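Local coordinates for protein putative alpha/beta hydrolase (Desulfitobacterium hafniense, PDB 4RPC) that is a putative hydrolase of the alpha/beta hydrolase fold, its natural substrate not established, at residues E131-L142 against R179-Y190; M158-L169 against G240-E248. All coordinates share one frame; numbering follows the deposited sequence.

Overall arrangement
The centres of both contacts lie about 15 Å from the centre of the chain and about 19 Å from each other. Contact 1 joins two helices, 130-145 and 179-191. Both follow strand 112-119 and precede strand 204-210 of the sheet. Contact 2 joins 158-169, from the same region between those strands, to 240-248, which follows the last strand. Contact 1 is partly buried: leucines and alanines interlock inside it, and an arginine pairs with an aspartate nearer its surface. Contact 2 is more buried. One backbone bond, close glycines and a hydrated glutamate replace the leucine packing, with a lysine-glutamate salt bridge on its exposed side. The probable catalytic histidine belongs to it.

Contact 1. Residues E131-L142 against R179-Y190; sequences EQYANIMADAFL and REALLHALLAAY
Arg179 turns its CG anti to the backbone N (chi1 -180°) and stays extended as far as NE, which carries its guanidinium across to Asn135 and Asp139. Arg179 NE and NH2 both donate to Asp139 OD1, at 2.9 Å and 3.1 Å respectively, in a side-on salt bridge. Arg179 NH2 also makes a nearly straight bond to a lone pair of Asn135 OD1, at 2.8 Å. A water links Asn135 OD1 to Arg179 NH1. The Asn135 amide is fixed from its other end, where ND2 donates to Glu131 O and Glu131 OE2. Ala138 CB lies over one face of the guanidinium.

The N-to-C directions of the two helical segments differ by 136°. They lie where alpha/beta hydrolases often carry a lid and probably belong to one. Knobs-into-holes packing joins them. Ala134 sits among Leu183, Leu186, Leu187 and Tyr190, its CB 3.6 Å from Leu187 CD2. Ala138 fills the next hole, and Leu186 CD1 comes within 3.5 Å of Ala138 N. Tyr133 sets CB over one face of the Tyr190 ring and its edge toward the ring face, a T-shaped pair with planes at 75°. Met137 CG meets the edge of Tyr190, 3.1 Å from Tyr190 OH.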
loop_
_atom_site.group_PDB
_atom_site.type_symbol
_atom_site.label_atom_id
_atom_site.label_comp_id
_atom_site.label_asym_id
_atom_site.label_seq_id
_atom_site.Cartn_x
_atom_site.Cartn_y
_atom_site.Cartn_z
ATOM N N GLU A 131 -0.418 19.380 -3.746
ATOM C CA GLU A 131 -1.481 19.981 -2.877
ATOM C C GLU A 131 -2.869 19.857 -3.494
ATOM O O GLU A 131 -3.849 19.469 -2.845
ATOM C CB GLU A 131 -1.170 21.477 -2.540
ATOM C CG GLU A 131 -2.176 22.190 -1.574
ATOM C CD GLU A 131 -2.174 21.623 -0.125
ATOM O OE1 GLU A 131 -1.067 21.256 0.384
ATOM O OE2 GLU A 131 -3.262 21.556 0.540
ATOM N N GLN A 132 -2.968 20.176 -4.755
ATOM C CA GLN A 132 -4.268 20.214 -5.354
ATOM C C GLN A 132 -4.877 18.819 -5.590
ATOM O O GLN A 132 -6.076 18.617 -5.334
ATOM C CB GLN A 132 -4.205 21.025 -6.608
ATOM C CG GLN A 132 -4.143 22.528 -6.356
ATOM C CD GLN A 132 -4.049 23.237 -7.685
ATOM O OE1 GLN A 132 -5.074 23.576 -8.275
ATOM N NE2 GLN A 132 -2.828 23.343 -8.229
ATOM N N TYR A 133 -4.039 17.863 -5.964
ATOM C CA TYR A 133 -4.462 16.476 -6.052
ATOM C C TYR A 133 -4.754 15.906 -4.717
ATOM O O TYR A 133 -5.720 15.218 -4.611
ATOM C CB TYR A 133 -3.390 15.604 -6.658
ATOM C CG TYR A 133 -3.417 15.599 -8.122
ATOM C CD1 TYR A 133 -3.311 16.788 -8.844
ATOM C CD2 TYR A 133 -3.549 14.399 -8.821
ATOM C CE1 TYR A 133 -3.346 16.777 -10.207
ATOM C CE2 TYR A 133 -3.580 14.379 -10.179
ATOM C CZ TYR A 133 -3.458 15.563 -10.875
ATOM O OH TYR A 133 -3.489 15.549 -12.270
ATOM N N ALA A 134 -3.913 16.135 -3.710
ATOM C CA ALA A 134 -4.240 15.602 -2.365
ATOM C C ALA A 134 -5.609 16.049 -1.824
ATOM O O ALA A 134 -6.336 15.245 -1.222
ATOM C CB ALA A 134 -3.165 15.891 -1.362
ATOM N N ASN A 135 -5.930 17.335 -2.021
ATOM C CA ASN A 135 -7.177 17.874 -1.597
ATOM C C ASN A 135 -8.381 17.287 -2.300
ATOM O O ASN A 135 -9.394 16.998 -1.639
ATOM C CB ASN A 135 -7.167 19.384 -1.711
ATOM C CG ASN A 135 -6.468 20.044 -0.517
ATOM O OD1 ASN A 135 -6.975 20.017 0.586
ATOM N ND2 ASN A 135 -5.289 20.552 -0.728
ATOM N N ILE A 136 -8.266 17.024 -3.608
ATOM C CA ILE A 136 -9.348 16.358 -4.314
ATOM C C ILE A 136 -9.544 14.931 -3.821
ATOM O O ILE A 136 -10.667 14.520 -3.514
ATOM C CB ILE A 136 -9.142 16.413 -5.815
ATOM C CG1 ILE A 136 -9.468 17.828 -6.289
ATOM C CG2 ILE A 136 -10.008 15.389 -6.548
ATOM C CD1 ILE A 136 -8.892 18.132 -7.632
HETATM N N MSE A 137 -8.469 14.189 -3.738
HETATM C CA MSE A 137 -8.584 12.825 -3.373
HETATM C C MSE A 137 -9.046 12.710 -1.925
HETATM O O MSE A 137 -9.815 11.816 -1.612
HETATM C CB MSE A 137 -7.236 12.166 -3.573
HETATM C CG MSE A 137 -6.933 12.079 -5.062
HETATM SE SE MSE A 137 -8.284 11.020 -6.066
HETATM C CE MSE A 137 -8.412 9.583 -4.718
ATOM N N ALA A 138 -8.582 13.601 -1.038
ATOM C CA ALA A 138 -9.062 13.600 0.333
ATOM C C ALA A 138 -10.572 13.727 0.392
ATOM O O ALA A 138 -11.239 12.923 1.079
ATOM C CB ALA A 138 -8.404 14.705 1.182
ATOM N N ASP A 139 -11.114 14.728 -0.293
ATOM C CA ASP A 139 -12.542 14.931 -0.305
ATOM C C ASP A 139 -13.280 13.739 -0.924
ATOM O O ASP A 139 -14.332 13.351 -0.402
ATOM C CB ASP A 139 -12.944 16.181 -1.074
ATOM C CG ASP A 139 -12.371 17.431 -0.474
ATOM O OD1 ASP A 139 -11.966 17.392 0.720
ATOM O OD2 ASP A 139 -12.295 18.463 -1.196
ATOM N N ALA A 140 -12.748 13.199 -2.035
ATOM C CA ALA A 140 -13.381 12.097 -2.741
ATOM C C ALA A 140 -13.511 10.935 -1.758
ATOM O O ALA A 140 -14.604 10.366 -1.607
ATOM C CB ALA A 140 -12.553 11.675 -3.958
ATOM N N PHE A 141 -12.416 10.619 -1.063
ATOM C CA PHE A 141 -12.419 9.441 -0.179
ATOM C C PHE A 141 -13.398 9.572 0.989
ATOM O O PHE A 141 -14.078 8.622 1.335
ATOM C CB PHE A 141 -11.029 9.155 0.325
ATOM C CG PHE A 141 -10.228 8.245 -0.558
ATOM C CD1 PHE A 141 -10.645 7.914 -1.843
ATOM C CD2 PHE A 141 -9.042 7.722 -0.098
ATOM C CE1 PHE A 141 -9.912 7.041 -2.649
ATOM C CE2 PHE A 141 -8.302 6.849 -0.884
ATOM C CZ PHE A 141 -8.736 6.514 -2.177
ATOM N N LEU A 142 -13.492 10.762 1.578
ATOM C CA LEU A 142 -14.430 10.966 2.668
ATOM C C LEU A 142 -15.878 10.887 2.141
ATOM O O LEU A 142 -16.776 10.315 2.782
ATOM C CB LEU A 142 -14.178 12.322 3.374
ATOM C CG LEU A 142 -12.894 12.266 4.168
ATOM C CD1 LEU A 142 -12.460 13.640 4.542
ATOM C CD2 LEU A 142 -13.007 11.354 5.409
ATOM N N ARG A 179 -9.898 14.295 8.281
ATOM C CA ARG A 179 -9.441 14.845 7.035
ATOM C C ARG A 179 -7.957 15.251 7.100
ATOM O O ARG A 179 -7.170 14.920 6.161
ATOM C CB ARG A 179 -10.337 15.976 6.524
ATOM C CG ARG A 179 -9.815 16.533 5.195
ATOM C CD ARG A 179 -10.775 17.504 4.553
ATOM N NE ARG A 179 -10.444 17.798 3.155
ATOM C CZ ARG A 179 -9.464 18.597 2.750
ATOM N NH1 ARG A 179 -8.619 19.149 3.608
ATOM N NH2 ARG A 179 -9.272 18.770 1.454
ATOM N N GLU A 180 -7.531 15.841 8.219
ATOM C CA GLU A 180 -6.118 16.246 8.275
ATOM C C GLU A 180 -5.225 15.049 8.125
ATOM O O GLU A 180 -4.237 15.128 7.466
ATOM C CB GLU A 180 -5.721 16.941 9.578
ATOM C CG GLU A 180 -5.747 18.473 9.624
ATOM C CD GLU A 180 -5.156 19.243 8.448
ATOM O OE1 GLU A 180 -3.921 19.482 8.436
ATOM O OE2 GLU A 180 -5.958 19.663 7.571
ATOM N N ALA A 181 -5.563 13.928 8.756
ATOM C CA ALA A 181 -4.679 12.767 8.731
ATOM C C ALA A 181 -4.595 12.187 7.331
ATOM O O ALA A 181 -3.530 11.835 6.817
ATOM C CB ALA A 181 -5.161 11.720 9.726
ATOM N N LEU A 182 -5.737 12.133 6.712
ATOM C CA LEU A 182 -5.860 11.630 5.344
ATOM C C LEU A 182 -5.118 12.500 4.394
ATOM O O LEU A 182 -4.360 12.007 3.555
ATOM C CB LEU A 182 -7.326 11.609 4.944
ATOM C CG LEU A 182 -7.734 11.293 3.525
ATOM C CD1 LEU A 182 -7.191 9.927 3.232
ATOM C CD2 LEU A 182 -9.249 11.262 3.370
ATOM N N LEU A 183 -5.340 13.811 4.527
ATOM C CA LEU A 183 -4.671 14.754 3.687
ATOM C C LEU A 183 -3.139 14.650 3.774
ATOM O O LEU A 183 -2.463 14.645 2.759
ATOM C CB LEU A 183 -5.164 16.185 4.001
ATOM C CG LEU A 183 -4.589 17.304 3.185
ATOM C CD1 LEU A 183 -5.125 17.257 1.796
ATOM C CD2 LEU A 183 -4.966 18.643 3.778
ATOM N N HIS A 184 -2.569 14.612 4.970
ATOM C CA HIS A 184 -1.117 14.504 5.088
ATOM C C HIS A 184 -0.523 13.246 4.472
ATOM O O HIS A 184 0.592 13.262 3.918
ATOM C CB HIS A 184 -0.734 14.574 6.552
ATOM C CG HIS A 184 -0.669 15.965 7.014
ATOM N ND1 HIS A 184 -1.617 16.525 7.836
ATOM C CD2 HIS A 184 0.156 16.964 6.640
ATOM C CE1 HIS A 184 -1.322 17.798 8.021
ATOM N NE2 HIS A 184 -0.260 18.086 7.291
ATOM N N ALA A 185 -1.309 12.180 4.530
ATOM C CA ALA A 185 -0.904 10.899 3.986
ATOM C C ALA A 185 -0.879 11.011 2.475
ATOM O O ALA A 185 0.054 10.498 1.795
ATOM C CB ALA A 185 -1.846 9.817 4.403
ATOM N N LEU A 186 -1.891 11.676 1.950
ATOM C CA LEU A 186 -1.971 11.909 0.500
ATOM C C LEU A 186 -0.917 12.884 -0.039
ATOM O O LEU A 186 -0.428 12.705 -1.183
ATOM C CB LEU A 186 -3.343 12.394 0.110
ATOM C CG LEU A 186 -4.399 11.298 0.243
ATOM C CD1 LEU A 186 -5.764 11.951 0.205
ATOM C CD2 LEU A 186 -4.296 10.175 -0.796
ATOM N N LEU A 187 -0.578 13.883 0.757
ATOM C CA LEU A 187 0.484 14.775 0.346
ATOM C C LEU A 187 1.784 13.965 0.222
ATOM O O LEU A 187 2.515 14.102 -0.773
ATOM C CB LEU A 187 0.646 15.969 1.287
ATOM C CG LEU A 187 -0.519 16.949 1.384
ATOM C CD1 LEU A 187 -0.445 17.758 2.647
ATOM C CD2 LEU A 187 -0.556 17.890 0.164
ATOM N N ALA A 188 2.022 13.104 1.216
ATOM C CA ALA A 188 3.200 12.228 1.242
ATOM C C ALA A 188 3.154 11.331 0.054
ATOM O O ALA A 188 4.131 11.234 -0.653
ATOM C CB ALA A 188 3.326 11.412 2.532
ATOM N N ALA A 189 2.033 10.667 -0.165
ATOM C CA ALA A 189 1.880 9.813 -1.347
ATOM C C ALA A 189 2.229 10.522 -2.660
ATOM O O ALA A 189 3.078 10.053 -3.397
ATOM C CB ALA A 189 0.497 9.265 -1.414
ATOM N N TYR A 190 1.617 11.681 -2.915
ATOM C CA TYR A 190 1.803 12.405 -4.143
ATOM C C TYR A 190 3.160 13.089 -4.289
ATOM O O TYR A 190 3.578 13.300 -5.371
ATOM C CB TYR A 190 0.672 13.445 -4.326
ATOM C CG TYR A 190 -0.606 12.800 -4.748
ATOM C CD1 TYR A 190 -0.635 11.917 -5.820
ATOM C CD2 TYR A 190 -1.776 13.068 -4.099
ATOM C CE1 TYR A 190 -1.817 11.304 -6.217
ATOM C CE2 TYR A 190 -2.960 12.454 -4.459
ATOM C CZ TYR A 190 -2.982 11.578 -5.514
ATOM O OH TYR A 190 -4.148 11.014 -5.915
HETATM O O HOH W 1 -6.877 21.473 2.867
#

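Contact 2. Residues M158-L169 against G240-E248; sequences MGFAANNDVEVL and GHAEVLSKE
Glu243 lies across Val168, and its side chain can be followed outward from there. Glu243 CB is 3.9 Å from Val168 CG1. CG touches both methyls of the valine. With CG anti to the backbone N (chi1 -172°) and the chain extended beyond it, the carboxylate is carried past Val168 CG2 toward Asn164. Glu243 OE1 turns back to its own segment and accepts from Gly240 N at 2.7 Å, on its anti lone pair. A water also lies by OE1, close to Gly159 O and Asn164 ND2. OE2 takes a second water, which accepts from Asn164 ND2 and Lys247 NZ. An alanine in place of Glu243 would probably leave Gly240 N without this acceptor and the turn before His241 less firmly held.

That turn carries the histidine of a probable Ser-His-Glu triad, a version of the Ser-His-acid triad of the family. His241 ND1 bonds to Glu213, and NE2 makes a weak bond to Ser96 on the probable nucleophile elbow. His241 N donates to Met158 O at 2.8 Å, and Met158 CE rests over one face of the imidazole. Gly159 ends the preceding helix in a Schellman motif. Gly159 CA lies 4.2 Å from Gly240 CA, and a CB on either glycine would clash across the contact. Phe160 CZ meets His241 O with the ring edge, at 3.4 Å. Farther along, Ser246 OG lies 2.5 Å from Val168 O, a hydrogen bond so short that its exact length is doubtful. Lys247 NZ forms a salt bridge with Glu167 OE2 at 2.9 Å.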
loop_
_atom_site.group_PDB
_atom_site.type_symbol
_atom_site.label_atom_id
_atom_site.label_comp_id
_atom_site.label_asym_id
_atom_site.label_seq_id
_atom_site.Cartn_x
_atom_site.Cartn_y
_atom_site.Cartn_z
HETATM N N MSE A 158 -9.381 4.951 -11.902
HETATM C CA MSE A 158 -9.160 3.920 -10.896
HETATM C C MSE A 158 -9.903 2.625 -11.226
HETATM O O MSE A 158 -9.706 1.626 -10.545
HETATM C CB MSE A 158 -9.565 4.439 -9.535
HETATM C CG MSE A 158 -8.723 5.621 -9.090
HETATM SE SE MSE A 158 -9.312 6.091 -7.247
HETATM C CE MSE A 158 -8.082 4.931 -6.305
ATOM N N GLY A 159 -10.776 2.607 -12.244
ATOM C CA GLY A 159 -11.324 1.312 -12.765
ATOM C C GLY A 159 -12.733 1.037 -12.299
ATOM O O GLY A 159 -13.182 -0.124 -12.253
ATOM N N PHE A 160 -13.462 2.119 -12.049
ATOM C CA PHE A 160 -14.803 2.029 -11.503
ATOM C C PHE A 160 -15.853 2.721 -12.339
ATOM O O PHE A 160 -16.811 3.296 -11.807
ATOM C CB PHE A 160 -14.803 2.596 -10.072
ATOM C CG PHE A 160 -13.910 1.856 -9.142
ATOM C CD1 PHE A 160 -14.176 0.523 -8.812
ATOM C CD2 PHE A 160 -12.792 2.484 -8.568
ATOM C CE1 PHE A 160 -13.346 -0.176 -7.936
ATOM C CE2 PHE A 160 -11.963 1.792 -7.707
ATOM C CZ PHE A 160 -12.234 0.450 -7.396
ATOM N N ALA A 161 -15.674 2.684 -13.653
ATOM C CA ALA A 161 -16.718 3.147 -14.600
ATOM C C ALA A 161 -18.075 2.431 -14.396
ATOM O O ALA A 161 -19.101 2.977 -14.727
ATOM C CB ALA A 161 -16.266 2.962 -16.035
ATOM N N ALA A 162 -18.082 1.243 -13.817
ATOM C CA ALA A 162 -19.355 0.573 -13.505
ATOM C C ALA A 162 -20.060 1.178 -12.279
ATOM O O ALA A 162 -21.131 0.701 -11.871
ATOM C CB ALA A 162 -19.150 -0.920 -13.299
ATOM N N ASN A 163 -19.481 2.207 -11.674
ATOM C CA ASN A 163 -20.066 2.752 -10.469
ATOM C C ASN A 163 -20.052 1.802 -9.307
ATOM O O ASN A 163 -20.865 1.892 -8.410
ATOM C CB ASN A 163 -21.513 3.209 -10.735
ATOM C CG ASN A 163 -21.648 4.682 -10.714
ATOM O OD1 ASN A 163 -20.677 5.406 -10.950
ATOM N ND2 ASN A 163 -22.843 5.151 -10.404
ATOM N N ASN A 164 -19.096 0.904 -9.309
ATOM C CA ASN A 164 -18.905 0.032 -8.181
ATOM C C ASN A 164 -17.888 0.603 -7.169
ATOM O O ASN A 164 -17.493 -0.088 -6.244
ATOM C CB ASN A 164 -18.481 -1.358 -8.703
ATOM C CG ASN A 164 -17.236 -1.310 -9.594
ATOM O OD1 ASN A 164 -17.001 -0.329 -10.329
ATOM N ND2 ASN A 164 -16.410 -2.362 -9.510
ATOM N N ASP A 165 -17.474 1.869 -7.329
ATOM C CA ASP A 165 -16.428 2.472 -6.450
ATOM C C ASP A 165 -16.827 2.554 -4.978
ATOM O O ASP A 165 -16.016 2.299 -4.096
ATOM C CB ASP A 165 -16.023 3.857 -6.969
ATOM C CG ASP A 165 -17.219 4.744 -7.264
ATOM O OD1 ASP A 165 -18.213 4.316 -7.907
ATOM O OD2 ASP A 165 -17.170 5.886 -6.821
ATOM N N VAL A 166 -18.090 2.898 -4.721
ATOM C CA VAL A 166 -18.603 2.872 -3.360
ATOM C C VAL A 166 -18.602 1.449 -2.767
ATOM O O VAL A 166 -18.094 1.210 -1.680
ATOM C CB VAL A 166 -20.006 3.480 -3.295
ATOM C CG1 VAL A 166 -20.630 3.259 -1.938
ATOM C CG2 VAL A 166 -19.939 4.973 -3.537
ATOM N N GLU A 167 -19.181 0.503 -3.470
ATOM C CA GLU A 167 -19.246 -0.868 -2.944
ATOM C C GLU A 167 -17.840 -1.395 -2.697
ATOM O O GLU A 167 -17.604 -2.041 -1.708
ATOM C CB GLU A 167 -20.042 -1.786 -3.878
ATOM C CG GLU A 167 -19.185 -2.526 -4.881
ATOM C CD GLU A 167 -19.885 -3.743 -5.470
ATOM O OE1 GLU A 167 -20.851 -3.570 -6.256
ATOM O OE2 GLU A 167 -19.457 -4.871 -5.142
ATOM N N VAL A 168 -16.887 -1.068 -3.556
ATOM C CA VAL A 168 -15.516 -1.576 -3.412
ATOM C C VAL A 168 -14.620 -0.862 -2.382
ATOM O O VAL A 168 -13.884 -1.516 -1.665
ATOM C CB VAL A 168 -14.773 -1.536 -4.756
ATOM C CG1 VAL A 168 -13.337 -1.978 -4.595
ATOM C CG2 VAL A 168 -15.440 -2.454 -5.777
ATOM N N LEU A 169 -14.654 0.460 -2.349
ATOM C CA LEU A 169 -13.716 1.248 -1.565
ATOM C C LEU A 169 -14.261 1.642 -0.205
ATOM O O LEU A 169 -13.526 1.778 0.755
ATOM C CB LEU A 169 -13.330 2.548 -2.345
ATOM C CG LEU A 169 -12.440 2.360 -3.581
ATOM C CD1 LEU A 169 -12.112 3.636 -4.326
ATOM C CD2 LEU A 169 -11.144 1.633 -3.238
ATOM N N GLY A 240 -10.610 -3.096 -10.359
ATOM C CA GLY A 240 -10.045 -1.760 -10.201
ATOM C C GLY A 240 -9.101 -1.600 -9.022
ATOM O O GLY A 240 -8.681 -2.558 -8.387
ATOM N N HIS A 241 -8.772 -0.357 -8.729
ATOM C CA HIS A 241 -7.799 -0.033 -7.690
ATOM C C HIS A 241 -8.226 -0.616 -6.365
ATOM O O HIS A 241 -9.303 -0.321 -5.863
ATOM C CB HIS A 241 -7.702 1.487 -7.556
ATOM C CG HIS A 241 -6.620 1.968 -6.640
ATOM N ND1 HIS A 241 -5.315 2.095 -7.039
ATOM C CD2 HIS A 241 -6.666 2.414 -5.362
ATOM C CE1 HIS A 241 -4.595 2.607 -6.056
ATOM N NE2 HIS A 241 -5.394 2.805 -5.026
ATOM N N ALA A 242 -7.389 -1.492 -5.827
ATOM C CA ALA A 242 -7.653 -2.160 -4.542
ATOM C C ALA A 242 -8.905 -3.057 -4.494
ATOM O O ALA A 242 -9.319 -3.426 -3.407
ATOM C CB ALA A 242 -7.718 -1.097 -3.434
ATOM N N GLU A 243 -9.511 -3.405 -5.649
ATOM C CA GLU A 243 -10.722 -4.263 -5.682
ATOM C C GLU A 243 -10.438 -5.730 -5.201
ATOM O O GLU A 243 -11.245 -6.330 -4.436
ATOM C CB GLU A 243 -11.333 -4.283 -7.092
ATOM C CG GLU A 243 -12.676 -4.974 -7.141
ATOM C CD GLU A 243 -13.501 -4.679 -8.385
ATOM O OE1 GLU A 243 -12.992 -4.032 -9.359
ATOM O OE2 GLU A 243 -14.696 -5.148 -8.400
ATOM N N VAL A 244 -9.299 -6.271 -5.600
ATOM C CA VAL A 244 -8.908 -7.593 -5.135
ATOM C C VAL A 244 -8.743 -7.593 -3.619
ATOM O O VAL A 244 -9.136 -8.531 -2.936
ATOM C CB VAL A 244 -7.583 -8.066 -5.772
ATOM C CG1 VAL A 244 -7.269 -9.484 -5.305
ATOM C CG2 VAL A 244 -7.677 -8.113 -7.300
ATOM N N LEU A 245 -8.156 -6.529 -3.071
ATOM C CA LEU A 245 -7.995 -6.445 -1.615
ATOM C C LEU A 245 -9.328 -6.322 -0.923
ATOM O O LEU A 245 -9.559 -6.909 0.142
ATOM C CB LEU A 245 -7.115 -5.211 -1.290
ATOM C CG LEU A 245 -6.803 -4.984 0.158
ATOM C CD1 LEU A 245 -6.080 -6.199 0.734
ATOM C CD2 LEU A 245 -5.940 -3.706 0.290
ATOM N N SER A 246 -10.212 -5.538 -1.507
ATOM C CA SER A 246 -11.475 -5.250 -0.855
ATOM C C SER A 246 -12.337 -6.506 -0.805
ATOM O O SER A 246 -12.637 -6.998 0.281
ATOM C CB SER A 246 -12.219 -4.143 -1.556
ATOM O OG SER A 246 -13.386 -3.809 -0.866
ATOM N N LYS A 247 -12.599 -7.084 -1.968
ATOM C CA LYS A 247 -13.564 -8.165 -2.099
ATOM C C LYS A 247 -13.017 -9.609 -2.236
ATOM O O LYS A 247 -13.780 -10.550 -1.947
ATOM C CB LYS A 247 -14.467 -7.816 -3.248
ATOM C CG LYS A 247 -15.144 -6.456 -3.040
ATOM C CD LYS A 247 -16.058 -6.070 -4.183
ATOM C CE LYS A 247 -17.313 -6.939 -4.211
ATOM N NZ LYS A 247 -17.730 -7.162 -5.621
ATOM N N GLU A 248 -11.740 -9.785 -2.630
ATOM C CA GLU A 248 -11.047 -11.093 -2.632
ATOM C C GLU A 248 -9.663 -11.082 -2.035
ATOM O O GLU A 248 -8.723 -11.502 -2.676
ATOM C CB GLU A 248 -10.874 -11.576 -4.047
ATOM C CG GLU A 248 -12.172 -11.485 -4.795
ATOM C CD GLU A 248 -11.969 -11.312 -6.262
ATOM O OE1 GLU A 248 -11.021 -10.610 -6.710
ATOM O OE2 GLU A 248 -12.807 -11.881 -6.953
HETATM O O HOH W 2 -14.116 -2.636 -11.250
HETATM O O HOH W 3 -16.949 -4.727 -7.605
#